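Local coordinates for oxidoreductase, 2OG-Fe oxygenase family protein, putative, expressed (Oryza sativa subsp. japonica, PDB 5XOI), which probably acts as an iron(II)- and 2-oxoglutarate-dependent dioxygenase of the AlkB family, seen here as its catalytic domain with manganese in the metal site, at residues Ile29-Lys34 with Ser84-Phe89; Leu60-Asp65 with Tyr71-Pro76; Asp95-Ser100 with Pro154-Ser159. All coordinates share one frame; numbering follows the deposited sequence.

How the contacts relate
Contacts 1 and 3 both use helix 87-106: its first turn meets helix 22-37 in contact 1, and two turns further on it lies over strand 155-161 in contact 3. Their centres are about 17 Å apart, and Phe89 O comes 4.1 Å from Phe158 CZ. Contact 2 is a hairpin formed within the chain span that separates the two segments of contact 1; it touches contact 1 through Leu60, whose CD1 lies 4.0 Å from Phe89 CE2. Contacts 2 and 3 do not touch. The side chain of Tyr71 in contact 2 is about 9 Å from the bound manganese and that of Val156 in contact 3 about 11 Å, whereas contact 1 lies away from the metal and 2-oxoglutarate sites.

Contact 1 (Ile29-Lys34 with Ser84-Phe89); sequences IRRCQK and SIPEVF
Arg31 reaches from helix 22-37 to the start of helix 87-106 and lies against Pro86, Val88 and Phe89, where two helices flank one face of the large sheet of the double-stranded beta-helix fold. Its CB sets out toward segment 84-89. CG stands beside the backbone N (chi1 -72°), and from there the chain runs extended to NE, long enough to bridge segments whose nearest CA atoms, those of Arg31 and Pro86, are 8.9 Å apart. CD makes the aliphatic contact, 3.8 Å from CE1 of the Phe89 ring and only slightly farther from CZ. At NE the surroundings become mixed: Val88 CG1 sits 4.0 Å from this atom, while Asp27, one turn earlier on the same helix, forms a salt bridge to NE through OD2 and so restrains the end of the chain. CZ and NH2 also border Val88 CG1, a methyl placed over one face of the guanidinium and displaced toward its rim. NH1 ends 3.7 Å from Pro86 CB, which it meets obliquely. The guanidinium is turned 65° from the Phe89 ring plane, so the two flat groups do not stack; the two side chains run antiparallel past each other. Below this exposed arginine the contact becomes buried. Phe89 packs on Leu226 and Phe228 of strand 223-229, and Cys32 brings SG to 4.5 Å from Phe89 CZ while also packing on Leu224. Pro86 occupies the N-cap position of helix 87-106, and its O accepts a weak bond from Phe89 N. The same turn folds the proline back over the aromatic side chain, with Pro86 CG 3.7 Å above the Phe89 ring plane, over its centre.

Contact 2 (Leu60-Asp65 with Tyr71-Pro76); sequences LGKNWD and YGDTRP
Asn63 and Gly72 form an antiparallel hydrogen-bonded pair: Asn63 N donates to Gly72 O and Gly72 N to Asn63 O, each over 2.9 Å. Tyr71 CA lies 3.1 Å from Asn63 O in a CA-H...O contact. In the neighbouring non-hydrogen-bonded pair, Trp64 turns the edge of its five-membered ring toward the face of Tyr71, a T-shaped stack with planes at 73°; Trp64 CD1 stands 3.8 Å above the tyrosine ring, toward its rim. The opposite face of this two-stranded beta hairpin (63-65 with 70-72) carries Asn63. With CG anti to the backbone N (chi1 -176°), its amide lies across the Arg75 chain, OD1 3.4 Å from Arg75 CG, and each end of the amide binds a water: one donates to OD1 and accepts from Arg75 NH1, the other accepts from ND2 at 2.7 Å and donates to Thr74 O. Farther along, Asp65 rests its carboxylate against the proline ring, Asp65 OD2 3.4 Å from Pro76 CG. Second-shell partners fix these groups. Trp64 NE1 bonds to Asp143 OD2, and Asp65 OD2 takes Ser68 N from the hairpin turn. Arg75 is held by Gly41 O and a salt bridge to Asp78. Tyr71 meets the His231 ring and Ile124. The aromatic pair borders the 2-oxoglutarate pocket: the side chain of Trp64 is about 4 Å from that of Arg48, and that of Tyr71 about 5 Å from that of Arg229, both residues that bind 2-oxoglutarate, which is absent here.

Contact 3 (Asp95-Ser100 with Pro154-Ser159); sequences DAIQAS and PVVSFS
The Pro154 ring meets Ile97 through its CG, which lies 4.2 Å from CD1 at the tip of the isoleucine, and the same proline also packs on Ile189 of strand 187-190. The Phe158 ring, farther along the strand, leans toward the helix but stops short of close packing, CE1 being 5.6 Å from Ala96 CB; it meets the Phe228 ring, the planes at about 55°. The carbonyl of Ala96, another flat group besides the Phe158 ring, is approached from both faces: Ser100 N reaches Ala96 O as the regular helical bond, while Ser100 OG donates to it from the other face over 2.9 Å. This second bond, tilted 33° from the carbonyl plane, ties the buried hydroxyl back to its own helix.

Between these groups Ile97 and Val156 carry the contact. The isoleucine has CG1 beside its backbone N (chi1 -65°) and an extended end, which brings both CG1 and CD1 alongside one methyl: Val156 CG2 is 4.1 Å from Ile97 CG1. That methyl belongs to the branch standing beside the valine's backbone N, whereas CG1 of the valine comes 4.6 Å from Ala96 CB. Both direct contacts between helix and strand are aliphatic, at ordinary van der Waals separation. Leu120 adds to the packing on Ile97 and Phe19 to that on Ala96. The backbone of Val156 bonds to Phe228 on the next strand, and Val155, on the other side of the strand, touches the metal ligand Asp141. A long helix lying on the outside of the large sheet, with the metal site on the inner side, is characteristic of the double-stranded beta-helix (jelly-roll) core of iron(II)- and 2-oxoglutarate-dependent oxygenases.

Contact 1 (Ile29-Lys34 with Ser84-Phe89)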
ATOM      1  N   ILE A  29       7.862  11.189  -2.114  1.00 19.22           N
ATOM      2  CA  ILE A  29       8.171  11.677  -0.770  1.00 18.41           C
ATOM      3  C   ILE A  29       7.888  13.168  -0.670  1.00 21.77           C
ATOM      4  O   ILE A  29       7.242  13.631   0.274  1.00 16.40           O
ATOM      5  CB  ILE A  29       9.638  11.378  -0.402  1.00 15.61           C
ATOM      6  CG1 ILE A  29       9.922   9.868  -0.393  1.00 21.04           C
ATOM      7  CG2 ILE A  29       9.999  12.053   0.942  1.00 15.95           C
ATOM      8  CD1 ILE A  29       9.223   9.111   0.709  1.00 29.89           C
ATOM      9  N   ARG A  30       8.384  13.948  -1.638  1.00 17.23           N
ATOM     10  CA  ARG A  30       8.214  15.395  -1.556  1.00 19.58           C
ATOM     11  C   ARG A  30       6.736  15.782  -1.575  1.00 19.21           C
ATOM     12  O   ARG A  30       6.307  16.633  -0.789  1.00 23.80           O
ATOM     13  CB  ARG A  30       8.987  16.072  -2.691  1.00 23.08           C
ATOM     14  CG  ARG A  30      10.490  16.130  -2.431  1.00 23.21           C
ATOM     15  CD  ARG A  30      11.222  16.874  -3.549  1.00 29.03           C
ATOM     16  NE  ARG A  30      12.659  16.963  -3.307  1.00 31.95           N
ATOM     17  CZ  ARG A  30      13.569  17.056  -4.273  1.00 39.40           C
ATOM     18  NH1 ARG A  30      13.190  17.062  -5.546  1.00 32.61           N
ATOM     19  NH2 ARG A  30      14.858  17.134  -3.972  1.00 44.66           N
ATOM     20  N   ARG A  31       5.932  15.144  -2.433  1.00 22.57           N
ATOM     21  CA  ARG A  31       4.499  15.449  -2.452  1.00 21.36           C
ATOM     22  C   ARG A  31       3.826  15.070  -1.137  1.00 21.50           C
ATOM     23  O   ARG A  31       2.983  15.814  -0.626  1.00 21.45           O
ATOM     24  CB  ARG A  31       3.812  14.731  -3.609  1.00 24.03           C
ATOM     25  CG  ARG A  31       4.141  15.297  -4.981  1.00 30.31           C
ATOM     26  CD  ARG A  31       3.548  14.411  -6.058  1.00 35.00           C
ATOM     27  NE  ARG A  31       3.873  14.869  -7.406  1.00 40.25           N
ATOM     28  CZ  ARG A  31       3.052  15.590  -8.159  1.00 40.46           C
ATOM     29  NH1 ARG A  31       1.860  15.943  -7.693  1.00 39.02           N
ATOM     30  NH2 ARG A  31       3.423  15.959  -9.376  1.00 48.19           N
ATOM     31  N   CYS A  32       4.189  13.916  -0.575  1.00 18.77           N
ATOM     32  CA  CYS A  32       3.590  13.481   0.682  1.00 16.64           C
ATOM     33  C   CYS A  32       4.075  14.318   1.861  1.00 22.89           C
ATOM     34  O   CYS A  32       3.327  14.527   2.822  1.00 22.72           O
ATOM     35  CB  CYS A  32       3.900  11.999   0.901  1.00 14.75           C
ATOM     36  SG  CYS A  32       2.991  10.863  -0.137  1.00 21.05           S
ATOM     37  N   GLN A  33       5.314  14.818   1.807  1.00 20.92           N
ATOM     38  CA  GLN A  33       5.774  15.723   2.858  1.00 21.34           C
ATOM     39  C   GLN A  33       4.932  16.991   2.895  1.00 24.00           C
ATOM     40  O   GLN A  33       4.550  17.464   3.971  1.00 25.41           O
ATOM     41  CB  GLN A  33       7.248  16.073   2.647  1.00 20.44           C
ATOM     42  CG  GLN A  33       8.194  14.961   3.016  1.00 19.18           C
ATOM     43  CD  GLN A  33       9.613  15.263   2.608  1.00 23.93           C
ATOM     44  OE1 GLN A  33       9.851  15.986   1.636  1.00 24.74           O
ATOM     45  NE2 GLN A  33      10.568  14.703   3.335  1.00 22.23           N
ATOM     46  N   LYS A  34       4.614  17.540   1.726  1.00 20.25           N
ATOM     47  CA  LYS A  34       3.875  18.794   1.663  1.00 23.76           C
ATOM     48  C   LYS A  34       2.391  18.588   1.952  1.00 23.52           C
ATOM     49  O   LYS A  34       1.799  19.341   2.729  1.00 27.89           O
ATOM     50  CB  LYS A  34       4.072  19.437   0.289  1.00 27.94           C
ATOM     51  CG  LYS A  34       3.576  20.862   0.206  1.00 32.75           C
ATOM     52  CD  LYS A  34       4.044  21.515  -1.079  1.00 34.13           C
ATOM     53  CE  LYS A  34       3.359  22.850  -1.285  1.00 37.95           C
ATOM     54  NZ  LYS A  34       3.689  23.850  -0.222  1.00 37.69           N
ATOM     55  N   SER A  84      -6.682  15.360  -3.437  1.00 23.66           N
ATOM     56  CA  SER A  84      -6.958  14.337  -4.430  1.00 28.34           C
ATOM     57  C   SER A  84      -5.687  13.549  -4.734  1.00 22.77           C
ATOM     58  O   SER A  84      -4.569  13.968  -4.411  1.00 21.79           O
ATOM     59  CB  SER A  84      -7.534  14.950  -5.702  1.00 37.22           C
ATOM     60  OG  SER A  84      -6.636  15.878  -6.263  1.00 40.63           O
ATOM     61  N   ILE A  85      -5.870  12.380  -5.340  1.00 22.19           N
ATOM     62  CA  ILE A  85      -4.743  11.532  -5.724  1.00 18.89           C
ATOM     63  C   ILE A  85      -4.034  12.176  -6.909  1.00 23.10           C
ATOM     64  O   ILE A  85      -4.670  12.418  -7.946  1.00 21.39           O
ATOM     65  CB  ILE A  85      -5.209  10.108  -6.072  1.00 22.51           C
ATOM     66  CG1 ILE A  85      -5.954   9.473  -4.890  1.00 22.53           C
ATOM     67  CG2 ILE A  85      -4.027   9.236  -6.502  1.00 24.14           C
ATOM     68  CD1 ILE A  85      -6.486   8.080  -5.200  1.00 24.11           C
ATOM     69  N   PRO A  86      -2.740  12.484  -6.800  1.00 22.76           N
ATOM     70  CA  PRO A  86      -2.002  13.004  -7.957  1.00 23.30           C
ATOM     71  C   PRO A  86      -2.112  12.054  -9.140  1.00 23.48           C
ATOM     72  O   PRO A  86      -2.049  10.835  -8.986  1.00 22.96           O
ATOM     73  CB  PRO A  86      -0.561  13.097  -7.441  1.00 22.60           C
ATOM     74  CG  PRO A  86      -0.698  13.248  -5.956  1.00 26.72           C
ATOM     75  CD  PRO A  86      -1.925  12.463  -5.573  1.00 24.90           C
ATOM     76  N   GLU A  87      -2.280  12.619 -10.339  1.00 24.80           N
ATOM     77  CA  GLU A  87      -2.414  11.767 -11.520  1.00 27.35           C
ATOM     78  C   GLU A  87      -1.155  10.949 -11.774  1.00 25.28           C
ATOM     79  O   GLU A  87      -1.235   9.839 -12.313  1.00 24.54           O
ATOM     80  CB  GLU A  87      -2.749  12.603 -12.754  1.00 37.77           C
ATOM     81  CG  GLU A  87      -3.470  11.803 -13.837  1.00 52.61           C
ATOM     82  CD  GLU A  87      -4.348  12.672 -14.723  1.00 63.41           C
ATOM     83  OE1 GLU A  87      -4.083  13.891 -14.801  1.00 65.33           O
ATOM     84  OE2 GLU A  87      -5.304  12.139 -15.333  1.00 66.56           O
ATOM     85  N   VAL A  88       0.013  11.462 -11.385  1.00 19.16           N
ATOM     86  CA  VAL A  88       1.233  10.681 -11.564  1.00 29.53           C
ATOM     87  C   VAL A  88       1.190   9.416 -10.715  1.00 27.77           C
ATOM     88  O   VAL A  88       1.690   8.361 -11.127  1.00 23.05           O
ATOM     89  CB  VAL A  88       2.476  11.540 -11.269  1.00 31.43           C
ATOM     90  CG1 VAL A  88       2.522  11.963  -9.807  1.00 31.53           C
ATOM     91  CG2 VAL A  88       3.747  10.781 -11.661  1.00 34.78           C
ATOM     92  N   PHE A  89       0.575   9.489  -9.527  1.00 22.51           N
ATOM     93  CA  PHE A  89       0.428   8.295  -8.696  1.00 20.45           C
ATOM     94  C   PHE A  89      -0.434   7.257  -9.402  1.00 19.65           C
ATOM     95  O   PHE A  89      -0.078   6.072  -9.470  1.00 18.89           O
ATOM     96  CB  PHE A  89      -0.196   8.649  -7.336  1.00 23.08           C
ATOM     97  CG  PHE A  89       0.705   9.439  -6.401  1.00 21.31           C
ATOM     98  CD1 PHE A  89       1.930   9.935  -6.812  1.00 20.30           C
ATOM     99  CD2 PHE A  89       0.301   9.673  -5.094  1.00 18.01           C
ATOM    100  CE1 PHE A  89       2.734  10.664  -5.938  1.00 23.45           C
ATOM    101  CE2 PHE A  89       1.092  10.399  -4.208  1.00 20.64           C
ATOM    102  CZ  PHE A  89       2.313  10.901  -4.635  1.00 19.95           C
TER

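Contact 2 (Leu60-Asp65 with Tyr71-Pro76)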
ATOM      1  N   LEU A  60      -5.650  10.182   0.547  1.00 18.67           N
ATOM      2  CA  LEU A  60      -5.850  10.967  -0.658  1.00 16.16           C
ATOM      3  C   LEU A  60      -7.027  10.378  -1.418  1.00 22.24           C
ATOM      4  O   LEU A  60      -7.234   9.163  -1.405  1.00 20.44           O
ATOM      5  CB  LEU A  60      -4.618  10.967  -1.570  1.00 20.04           C
ATOM      6  CG  LEU A  60      -3.254  11.132  -0.910  1.00 22.04           C
ATOM      7  CD1 LEU A  60      -2.144  10.917  -1.955  1.00 22.90           C
ATOM      8  CD2 LEU A  60      -3.140  12.498  -0.276  1.00 23.58           C
ATOM      9  N   GLY A  61      -7.785  11.247  -2.091  1.00 20.25           N
ATOM     10  CA  GLY A  61      -9.012  10.830  -2.742  1.00 26.23           C
ATOM     11  C   GLY A  61     -10.138  10.758  -1.731  1.00 27.21           C
ATOM     12  O   GLY A  61     -10.465  11.764  -1.100  1.00 28.42           O
ATOM     13  N   LYS A  62     -10.721   9.580  -1.548  1.00 20.13           N
ATOM     14  CA  LYS A  62     -11.719   9.383  -0.511  1.00 25.52           C
ATOM     15  C   LYS A  62     -11.037   9.166   0.837  1.00 25.54           C
ATOM     16  O   LYS A  62      -9.882   8.745   0.919  1.00 25.14           O
ATOM     17  CB  LYS A  62     -12.618   8.191  -0.854  1.00 31.21           C
ATOM     18  CG  LYS A  62     -13.875   8.563  -1.631  1.00 41.90           C
ATOM     19  CD  LYS A  62     -13.569   8.986  -3.068  1.00 45.50           C
ATOM     20  CE  LYS A  62     -14.774   9.661  -3.747  1.00 47.47           C
ATOM     21  NZ  LYS A  62     -14.927  11.116  -3.428  1.00 50.48           N
ATOM     22  N   ASN A  63     -11.765   9.451   1.908  1.00 26.03           N
ATOM     23  CA  ASN A  63     -11.229   9.284   3.249  1.00 25.45           C
ATOM     24  C   ASN A  63     -11.740   7.997   3.881  1.00 29.48           C
ATOM     25  O   ASN A  63     -12.933   7.687   3.796  1.00 29.20           O
ATOM     26  CB  ASN A  63     -11.606  10.471   4.135  1.00 24.11           C
ATOM     27  CG  ASN A  63     -10.992  10.374   5.500  1.00 20.33           C
ATOM     28  OD1 ASN A  63      -9.770  10.421   5.637  1.00 23.04           O
ATOM     29  ND2 ASN A  63     -11.833  10.243   6.531  1.00 26.08           N
ATOM     30  N   TRP A  64     -10.835   7.253   4.522  1.00 22.39           N
ATOM     31  CA  TRP A  64     -11.208   6.129   5.383  1.00 23.37           C
ATOM     32  C   TRP A  64     -11.165   6.606   6.829  1.00 24.26           C
ATOM     33  O   TRP A  64     -10.100   6.996   7.322  1.00 27.43           O
ATOM     34  CB  TRP A  64     -10.274   4.921   5.197  1.00 26.91           C
ATOM     35  CG  TRP A  64     -10.717   3.723   6.011  1.00 28.44           C
ATOM     36  CD1 TRP A  64     -11.601   2.760   5.621  1.00 30.11           C
ATOM     37  CD2 TRP A  64     -10.333   3.391   7.361  1.00 34.90           C
ATOM     38  NE1 TRP A  64     -11.783   1.842   6.630  1.00 31.81           N
ATOM     39  CE2 TRP A  64     -11.017   2.204   7.708  1.00 35.71           C
ATOM     40  CE3 TRP A  64      -9.471   3.971   8.300  1.00 39.08           C
ATOM     41  CZ2 TRP A  64     -10.872   1.589   8.960  1.00 39.17           C
ATOM     42  CZ3 TRP A  64      -9.323   3.357   9.547  1.00 43.33           C
ATOM     43  CH2 TRP A  64     -10.026   2.181   9.864  1.00 43.35           C
ATOM     44  N   ASP A  65     -12.317   6.561   7.516  1.00 21.08           N
ATOM     45  CA  ASP A  65     -12.400   7.125   8.866  1.00 30.48           C
ATOM     46  C   ASP A  65     -12.246   6.026   9.909  1.00 37.14           C
ATOM     47  O   ASP A  65     -13.012   5.055   9.885  1.00 37.68           O
ATOM     48  CB  ASP A  65     -13.732   7.818   9.087  1.00 33.12           C
ATOM     49  CG  ASP A  65     -13.931   8.242  10.529  1.00 35.45           C
ATOM     50  OD1 ASP A  65     -12.944   8.681  11.163  1.00 36.62           O
ATOM     51  OD2 ASP A  65     -15.061   8.123  11.030  1.00 38.29           O
ATOM     52  N   TYR A  71     -15.948   4.805   4.459  1.00 27.88           N
ATOM     53  CA  TYR A  71     -15.400   5.779   3.521  1.00 25.93           C
ATOM     54  C   TYR A  71     -16.304   7.000   3.377  1.00 29.64           C
ATOM     55  O   TYR A  71     -17.531   6.898   3.453  1.00 31.76           O
ATOM     56  CB  TYR A  71     -15.200   5.158   2.141  1.00 27.85           C
ATOM     57  CG  TYR A  71     -14.013   4.233   2.048  1.00 24.24           C
ATOM     58  CD1 TYR A  71     -12.724   4.737   1.967  1.00 27.10           C
ATOM     59  CD2 TYR A  71     -14.184   2.854   2.026  1.00 27.76           C
ATOM     60  CE1 TYR A  71     -11.630   3.886   1.877  1.00 26.17           C
ATOM     61  CE2 TYR A  71     -13.094   1.995   1.928  1.00 24.07           C
ATOM     62  CZ  TYR A  71     -11.828   2.517   1.855  1.00 24.10           C
ATOM     63  OH  TYR A  71     -10.742   1.677   1.755  1.00 24.02           O
ATOM     64  N   GLY A  72     -15.685   8.155   3.131  1.00 25.51           N
ATOM     65  CA  GLY A  72     -16.456   9.384   3.021  1.00 28.10           C
ATOM     66  C   GLY A  72     -15.663  10.482   2.343  1.00 29.45           C
ATOM     67  O   GLY A  72     -14.534  10.276   1.894  1.00 29.60           O
ATOM     68  N   ASP A  73     -16.275  11.671   2.277  1.00 24.96           N
ATOM     69  CA  ASP A  73     -15.675  12.833   1.621  1.00 26.21           C
ATOM     70  C   ASP A  73     -14.706  13.609   2.495  1.00 26.18           C
ATOM     71  O   ASP A  73     -13.809  14.272   1.962  1.00 27.07           O
ATOM     72  CB  ASP A  73     -16.743  13.837   1.177  1.00 30.01           C
ATOM     73  CG  ASP A  73     -17.748  13.241   0.246  1.00 37.28           C
ATOM     74  OD1 ASP A  73     -17.468  12.162  -0.320  1.00 42.93           O
ATOM     75  OD2 ASP A  73     -18.811  13.865   0.073  1.00 33.00           O
ATOM     76  N   THR A  74     -14.913  13.620   3.809  1.00 23.58           N
ATOM     77  CA  THR A  74     -14.101  14.433   4.705  1.00 26.55           C
ATOM     78  C   THR A  74     -13.774  13.636   5.959  1.00 25.76           C
ATOM     79  O   THR A  74     -14.486  12.698   6.324  1.00 23.65           O
ATOM     80  CB  THR A  74     -14.813  15.726   5.121  1.00 28.46           C
ATOM     81  OG1 THR A  74     -15.895  15.401   6.000  1.00 27.53           O
ATOM     82  CG2 THR A  74     -15.356  16.476   3.900  1.00 28.43           C
ATOM     83  N   ARG A  75     -12.695  14.031   6.623  1.00 23.94           N
ATOM     84  CA  ARG A  75     -12.385  13.462   7.930  1.00 22.95           C
ATOM     85  C   ARG A  75     -13.379  14.005   8.943  1.00 21.80           C
ATOM     86  O   ARG A  75     -13.537  15.225   9.047  1.00 22.40           O
ATOM     87  CB  ARG A  75     -10.967  13.815   8.372  1.00 21.75           C
ATOM     88  CG  ARG A  75      -9.864  13.160   7.590  1.00 24.97           C
ATOM     89  CD  ARG A  75      -8.982  14.233   6.970  1.00 30.27           C
ATOM     90  NE  ARG A  75      -8.263  15.034   7.971  1.00 22.96           N
ATOM     91  CZ  ARG A  75      -6.986  14.851   8.304  1.00 20.04           C
ATOM     92  NH1 ARG A  75      -6.276  13.879   7.744  1.00 20.59           N
ATOM     93  NH2 ARG A  75      -6.421  15.646   9.196  1.00 22.61           N
ATOM     94  N   PRO A  76     -14.077  13.145   9.689  1.00 25.26           N
ATOM     95  CA  PRO A  76     -15.055  13.657  10.661  1.00 26.48           C
ATOM     96  C   PRO A  76     -14.453  14.540  11.739  1.00 24.78           C
ATOM     97  O   PRO A  76     -15.060  15.557  12.090  1.00 28.26           O
ATOM     98  CB  PRO A  76     -15.656  12.373  11.252  1.00 32.51           C
ATOM     99  CG  PRO A  76     -15.500  11.367  10.190  1.00 33.79           C
ATOM    100  CD  PRO A  76     -14.179  11.687   9.517  1.00 31.30           C
TER
HETATM  101  O   HOH W   1      -7.118  11.808   5.867  1.00 18.56           O
HETATM  102  O   HOH W   2     -14.491   9.982   6.159  1.00 25.09           O

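Contact 3 (Asp95-Ser100 with Pro154-Ser159)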
ATOM      1  N   ASP A  95       0.633   1.346 -14.486  1.00 17.34           N
ATOM      2  CA  ASP A  95       1.829   0.714 -15.044  1.00 18.43           C
ATOM      3  C   ASP A  95       2.193  -0.553 -14.275  1.00 20.44           C
ATOM      4  O   ASP A  95       2.603  -1.559 -14.871  1.00 17.71           O
ATOM      5  CB  ASP A  95       3.012   1.692 -15.014  1.00 18.25           C
ATOM      6  CG  ASP A  95       2.896   2.804 -16.050  1.00 27.23           C
ATOM      7  OD1 ASP A  95       2.023   2.733 -16.936  1.00 26.48           O
ATOM      8  OD2 ASP A  95       3.692   3.760 -15.967  1.00 29.44           O
ATOM      9  N   ALA A  96       2.069  -0.512 -12.943  1.00 16.83           N
ATOM     10  CA  ALA A  96       2.387  -1.681 -12.127  1.00 18.51           C
ATOM     11  C   ALA A  96       1.455  -2.842 -12.440  1.00 17.09           C
ATOM     12  O   ALA A  96       1.893  -3.997 -12.528  1.00 18.46           O
ATOM     13  CB  ALA A  96       2.310  -1.314 -10.643  1.00 18.74           C
ATOM     14  N   ILE A  97       0.164  -2.553 -12.607  1.00 15.65           N
ATOM     15  CA  ILE A  97      -0.793  -3.582 -12.996  1.00 17.18           C
ATOM     16  C   ILE A  97      -0.453  -4.122 -14.378  1.00 16.07           C
ATOM     17  O   ILE A  97      -0.438  -5.338 -14.598  1.00 20.92           O
ATOM     18  CB  ILE A  97      -2.224  -3.023 -12.936  1.00 15.92           C
ATOM     19  CG1 ILE A  97      -2.575  -2.683 -11.484  1.00 16.74           C
ATOM     20  CG2 ILE A  97      -3.215  -4.040 -13.472  1.00 20.44           C
ATOM     21  CD1 ILE A  97      -3.866  -1.927 -11.356  1.00 16.80           C
ATOM     22  N   GLN A  98      -0.180  -3.226 -15.326  1.00 15.23           N
ATOM     23  CA  GLN A  98       0.188  -3.668 -16.669  1.00 17.04           C
ATOM     24  C   GLN A  98       1.428  -4.557 -16.635  1.00 19.60           C
ATOM     25  O   GLN A  98       1.475  -5.606 -17.290  1.00 17.99           O
ATOM     26  CB  GLN A  98       0.424  -2.454 -17.569  1.00 23.80           C
ATOM     27  CG  GLN A  98      -0.830  -1.883 -18.204  1.00 31.91           C
ATOM     28  CD  GLN A  98      -0.515  -0.926 -19.350  1.00 46.34           C
ATOM     29  OE1 GLN A  98       0.572  -0.345 -19.410  1.00 49.92           O
ATOM     30  NE2 GLN A  98      -1.462  -0.779 -20.277  1.00 52.38           N
ATOM     31  N   ALA A  99       2.445  -4.158 -15.869  1.00 16.16           N
ATOM     32  CA  ALA A  99       3.651  -4.971 -15.780  1.00 16.44           C
ATOM     33  C   ALA A  99       3.360  -6.311 -15.128  1.00 17.22           C
ATOM     34  O   ALA A  99       3.875  -7.350 -15.565  1.00 16.89           O
ATOM     35  CB  ALA A  99       4.743  -4.223 -15.007  1.00 18.55           C
ATOM     36  N   SER A 100       2.536  -6.312 -14.079  1.00 15.94           N
ATOM     37  CA  SER A 100       2.172  -7.567 -13.428  1.00 18.67           C
ATOM     38  C   SER A 100       1.446  -8.500 -14.391  1.00 17.85           C
ATOM     39  O   SER A 100       1.717  -9.705 -14.429  1.00 15.94           O
ATOM     40  CB  SER A 100       1.306  -7.285 -12.205  1.00 20.64           C
ATOM     41  OG  SER A 100       2.044  -6.599 -11.216  1.00 19.93           O
ATOM     42  N   PRO A 154      -7.706  -5.080  -7.412  1.00 16.60           N
ATOM     43  CA  PRO A 154      -6.512  -5.265  -6.587  1.00 15.24           C
ATOM     44  C   PRO A 154      -6.223  -4.095  -5.661  1.00 18.18           C
ATOM     45  O   PRO A 154      -6.655  -2.960  -5.871  1.00 17.39           O
ATOM     46  CB  PRO A 154      -5.388  -5.416  -7.619  1.00 15.77           C
ATOM     47  CG  PRO A 154      -5.868  -4.625  -8.793  1.00 16.68           C
ATOM     48  CD  PRO A 154      -7.380  -4.802  -8.821  1.00 18.30           C
ATOM     49  N   VAL A 155      -5.454  -4.415  -4.622  1.00 17.99           N
ATOM     50  CA  VAL A 155      -4.777  -3.430  -3.785  1.00 17.51           C
ATOM     51  C   VAL A 155      -3.377  -3.244  -4.351  1.00 15.46           C
ATOM     52  O   VAL A 155      -2.678  -4.231  -4.592  1.00 16.16           O
ATOM     53  CB  VAL A 155      -4.708  -3.917  -2.328  1.00 13.17           C
ATOM     54  CG1 VAL A 155      -3.952  -2.917  -1.434  1.00 15.98           C
ATOM     55  CG2 VAL A 155      -6.117  -4.218  -1.787  1.00 14.46           C
ATOM     56  N   VAL A 156      -2.960  -1.996  -4.557  1.00 12.77           N
ATOM     57  CA  VAL A 156      -1.614  -1.692  -5.068  1.00 12.67           C
ATOM     58  C   VAL A 156      -0.890  -0.858  -4.021  1.00 13.96           C
ATOM     59  O   VAL A 156      -1.356   0.228  -3.668  1.00 13.96           O
ATOM     60  CB  VAL A 156      -1.661  -0.946  -6.408  1.00 14.75           C
ATOM     61  CG1 VAL A 156      -0.251  -0.574  -6.862  1.00 16.35           C
ATOM     62  CG2 VAL A 156      -2.369  -1.793  -7.472  1.00 19.55           C
ATOM     63  N   SER A 157       0.270  -1.339  -3.563  1.00 12.25           N
ATOM     64  CA  SER A 157       0.961  -0.766  -2.407  1.00 14.02           C
ATOM     65  C   SER A 157       2.384  -0.353  -2.774  1.00 15.69           C
ATOM     66  O   SER A 157       3.184  -1.193  -3.205  1.00 16.18           O
ATOM     67  CB  SER A 157       0.986  -1.781  -1.258  1.00 17.34           C
ATOM     68  OG  SER A 157       1.943  -1.449  -0.274  1.00 17.16           O
ATOM     69  N   PHE A 158       2.706   0.933  -2.566  1.00 13.40           N
ATOM     70  CA  PHE A 158       4.058   1.470  -2.741  1.00 13.23           C
ATOM     71  C   PHE A 158       4.804   1.422  -1.413  1.00 15.56           C
ATOM     72  O   PHE A 158       4.233   1.745  -0.370  1.00 13.89           O
ATOM     73  CB  PHE A 158       4.051   2.946  -3.174  1.00 13.37           C
ATOM     74  CG  PHE A 158       3.417   3.242  -4.512  1.00 15.78           C
ATOM     75  CD1 PHE A 158       2.965   2.244  -5.355  1.00 18.08           C
ATOM     76  CD2 PHE A 158       3.309   4.567  -4.922  1.00 17.82           C
ATOM     77  CE1 PHE A 158       2.401   2.562  -6.584  1.00 16.39           C
ATOM     78  CE2 PHE A 158       2.755   4.896  -6.140  1.00 19.90           C
ATOM     79  CZ  PHE A 158       2.293   3.892  -6.977  1.00 15.14           C
ATOM     80  N   SER A 159       6.100   1.108  -1.463  1.00 14.25           N
ATOM     81  CA  SER A 159       6.952   1.112  -0.276  1.00 13.95           C
ATOM     82  C   SER A 159       8.125   2.056  -0.506  1.00 14.29           C
ATOM     83  O   SER A 159       8.763   2.003  -1.560  1.00 15.05           O
ATOM     84  CB  SER A 159       7.472  -0.296   0.056  1.00 13.85           C
ATOM     85  OG  SER A 159       6.436  -1.144   0.525  1.00 17.90           O
TER